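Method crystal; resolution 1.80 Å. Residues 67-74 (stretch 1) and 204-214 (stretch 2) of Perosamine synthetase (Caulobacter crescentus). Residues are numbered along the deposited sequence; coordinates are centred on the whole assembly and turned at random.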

# COMPACT_ATOMS: atom_id res chain seq x y z
N HIS A 67 -8.54 -3.30 5.31
CA HIS A 67 -9.42 -2.84 4.24
C HIS A 67 -9.71 -4.00 3.29
O HIS A 67 -10.87 -4.28 2.98
CB HIS A 67 -8.82 -1.60 3.45
CG HIS A 67 -9.72 -1.04 2.37
ND1 HIS A 67 -9.26 -0.35 1.27
CD2 HIS A 67 -11.08 -1.05 2.26
CE1 HIS A 67 -10.29 0.02 0.51
NE2 HIS A 67 -11.41 -0.39 1.09
N LEU A 68 -8.65 -4.65 2.83
CA LEU A 68 -8.84 -5.73 1.90
C LEU A 68 -9.78 -6.81 2.47
O LEU A 68 -10.71 -7.27 1.80
CB LEU A 68 -7.48 -6.35 1.57
CG LEU A 68 -7.51 -7.55 0.61
CD1 LEU A 68 -8.11 -7.09 -0.75
CD2 LEU A 68 -6.08 -8.00 0.43
N ALA A 69 -9.53 -7.27 3.70
CA ALA A 69 -10.38 -8.35 4.22
C ALA A 69 -11.87 -7.93 4.34
O ALA A 69 -12.81 -8.70 4.07
CB ALA A 69 -9.83 -8.76 5.61
N LEU A 70 -12.12 -6.68 4.76
CA LEU A 70 -13.51 -6.24 4.91
C LEU A 70 -14.19 -6.23 3.54
O LEU A 70 -15.33 -6.64 3.36
CB LEU A 70 -13.54 -4.82 5.41
CG LEU A 70 -13.11 -4.75 6.87
CD1 LEU A 70 -12.83 -3.32 7.35
CD2 LEU A 70 -14.05 -5.53 7.85
N VAL A 71 -13.47 -5.68 2.57
CA VAL A 71 -14.07 -5.60 1.24
C VAL A 71 -14.38 -7.03 0.76
O VAL A 71 -15.50 -7.31 0.32
CB VAL A 71 -13.19 -4.83 0.26
CG1 VAL A 71 -13.80 -4.94 -1.16
CG2 VAL A 71 -13.10 -3.30 0.68
N ALA A 72 -13.42 -7.94 0.91
CA ALA A 72 -13.60 -9.37 0.55
C ALA A 72 -14.79 -10.01 1.24
O ALA A 72 -15.56 -10.71 0.62
CB ALA A 72 -12.37 -10.17 0.90
N MET A 73 -15.01 -9.70 2.51
CA MET A 73 -16.18 -10.22 3.21
C MET A 73 -17.44 -9.46 2.78
O MET A 73 -18.53 -9.70 3.28
CB MET A 73 -16.04 -10.04 4.69
CG MET A 73 -14.78 -10.67 5.21
SD MET A 73 -14.93 -10.81 6.98
CE MET A 73 -14.53 -9.22 7.42
N GLY A 74 -17.30 -8.52 1.86
CA GLY A 74 -18.48 -7.83 1.40
C GLY A 74 -18.98 -6.67 2.27
O GLY A 74 -20.11 -6.27 2.06
N ASP A 204 -13.00 -19.46 -0.50
CA ASP A 204 -13.49 -18.48 -1.43
C ASP A 204 -13.13 -17.08 -0.98
O ASP A 204 -12.93 -16.19 -1.80
CB ASP A 204 -14.99 -18.68 -1.59
CG ASP A 204 -15.35 -19.93 -2.45
OD1 ASP A 204 -14.51 -20.83 -2.69
OD2 ASP A 204 -16.52 -20.04 -2.90
N LEU A 205 -13.10 -16.88 0.33
CA LEU A 205 -12.76 -15.57 0.82
C LEU A 205 -11.31 -15.35 0.46
O LEU A 205 -10.95 -14.25 0.09
CB LEU A 205 -12.96 -15.50 2.33
CG LEU A 205 -12.99 -14.09 2.92
CD1 LEU A 205 -14.28 -13.27 2.61
CD2 LEU A 205 -12.85 -14.30 4.41
N ALA A 206 -10.47 -16.37 0.58
CA ALA A 206 -9.09 -16.15 0.28
C ALA A 206 -8.94 -15.77 -1.19
O ALA A 206 -8.13 -14.91 -1.54
CB ALA A 206 -8.23 -17.38 0.61
N ALA A 207 -9.68 -16.45 -2.08
CA ALA A 207 -9.53 -16.19 -3.53
C ALA A 207 -9.94 -14.75 -3.84
O ALA A 207 -9.26 -14.02 -4.58
CB ALA A 207 -10.42 -17.13 -4.31
N LYS A 208 -11.05 -14.34 -3.25
CA LYS A 208 -11.56 -13.00 -3.50
C LYS A 208 -10.53 -11.97 -3.01
O LYS A 208 -10.36 -10.91 -3.60
CB LYS A 208 -12.83 -12.82 -2.67
CG LYS A 208 -14.09 -12.48 -3.42
CD LYS A 208 -15.32 -13.18 -2.78
CE LYS A 208 -15.09 -13.66 -1.33
NZ LYS A 208 -16.21 -14.40 -0.64
N MET A 209 -9.88 -12.28 -1.89
CA MET A 209 -8.86 -11.45 -1.28
C MET A 209 -7.68 -11.40 -2.25
O MET A 209 -7.15 -10.30 -2.48
CB MET A 209 -8.44 -12.02 0.07
CG MET A 209 -9.41 -11.72 1.24
SD MET A 209 -9.01 -12.79 2.67
CE MET A 209 -10.28 -12.31 3.91
N ARG A 210 -7.27 -12.54 -2.83
CA ARG A 210 -6.17 -12.46 -3.77
C ARG A 210 -6.59 -11.68 -5.04
O ARG A 210 -5.79 -10.91 -5.61
CB ARG A 210 -5.56 -13.83 -4.12
CG ARG A 210 -5.54 -14.80 -2.95
CD ARG A 210 -4.35 -15.79 -3.07
NE ARG A 210 -4.08 -16.59 -1.85
CZ ARG A 210 -3.07 -16.36 -1.01
NH1 ARG A 210 -2.95 -17.15 0.04
NH2 ARG A 210 -2.16 -15.40 -1.22
N LEU A 211 -7.85 -11.84 -5.44
CA LEU A 211 -8.39 -11.11 -6.58
C LEU A 211 -8.26 -9.58 -6.39
O LEU A 211 -7.74 -8.85 -7.26
CB LEU A 211 -9.87 -11.47 -6.79
CG LEU A 211 -10.40 -10.79 -8.08
CD1 LEU A 211 -9.69 -11.16 -9.37
CD2 LEU A 211 -11.87 -11.15 -8.16
N LEU A 212 -8.76 -9.11 -5.26
CA LEU A 212 -8.71 -7.65 -4.94
C LEU A 212 -7.31 -7.11 -4.71
O LEU A 212 -6.98 -6.00 -5.10
CB LEU A 212 -9.50 -7.37 -3.67
CG LEU A 212 -11.02 -7.57 -3.82
CD1 LEU A 212 -11.67 -7.77 -2.43
CD2 LEU A 212 -11.66 -6.32 -4.54
N ARG A 213 -6.50 -7.91 -4.06
CA ARG A 213 -5.11 -7.52 -3.76
C ARG A 213 -4.36 -7.19 -5.03
O ARG A 213 -3.57 -6.26 -5.06
CB ARG A 213 -4.39 -8.67 -3.05
CG ARG A 213 -2.95 -8.27 -2.66
CD ARG A 213 -2.20 -9.40 -2.00
NE ARG A 213 -2.05 -10.53 -2.90
CZ ARG A 213 -1.41 -11.67 -2.60
NH1 ARG A 213 -0.79 -11.90 -1.42
NH2 ARG A 213 -1.40 -12.64 -3.51
N GLY A 214 -4.60 -8.01 -6.05
CA GLY A 214 -3.91 -7.92 -7.35
C GLY A 214 -4.64 -7.11 -8.40
O GLY A 214 -4.77 -7.54 -9.56

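Two helices that lie far apart in the sequence pack here mainly through apolar side chains; no hydrogen bond passes between them. Their axes approach to 9.1 Å, with an angle of 123° between their N-to-C directions, and 430 Å² of surface is buried, both sides summed. Within each helix the main chain is largely hydrogen-bonded to itself, as in Ala-72 N to Leu-68 O at 2.9 Å and Arg-213 N to Met-209 O at 2.9 Å; between the helices the contact rests on packing.

Asp-204, at the start of stretch 2, is exposed and takes no part, which suits a charged side chain. Leu-205 makes the first contact. Its CA-to-CB bond points sideways, but with chi1 t and chi2 p the end of the side chain comes nearer, and CD1 settles at the C-terminal end of helix 67-72: 3.7 Å from Met-73 CG, 4.0 Å from Ala-72 CB and 3.5 Å from Ala-72 O. A branched, flexible aliphatic chain can fill this place from a sideways start. Ala-206 points away and Ala-207 is out of reach.

Lys-208 points toward stretch 1 yet remains exposed. Its methylenes pass along the edge of the contact, with CE 3.6 Å from Ala-72 O; NZ lies 4.0 Å from the same oxygen, and no hydrogen bond forms.

Met-209 marks the tightest backbone approach, its CA 5.5 Å from the CA of Ala-72. The small methyl of Ala-72 fits this closeness: it points toward stretch 2, and its CB rests 3.4 Å from Met-209 CG. The unbranched methionine then runs on past it, reaching Ala-69 CB with CE at 4.0 Å. Both partners are buried, so a long, apolar chain against two alanines fills the space without stranding a polar group.

Arg-210 points away, its guanidinium hydrogen-bonded elsewhere in the structure, and Leu-211 also makes no contact. One turn after Lys-208, Leu-212 points toward stretch 1. Its CB is met by Leu-68 CD1 at 3.2 Å, an unusually close approach for two carbons, while its own CD1 lies 3.8 Å from Val-71 CG1 and 4.2 Å from Ala-72 CB. Leu-68, also pointing toward its partner helix, has the reach to press against the backbone as well, with CD1 3.8 Å from Met-209 O.

Arg-213 contributes the base of its side chain, CB lying 3.9 Å from Leu-68 CD2; the end leads away, so its charge is kept out of the apolar contact. Gly-214, the first residue to leave helical angles, lies beyond reach of stretch 1.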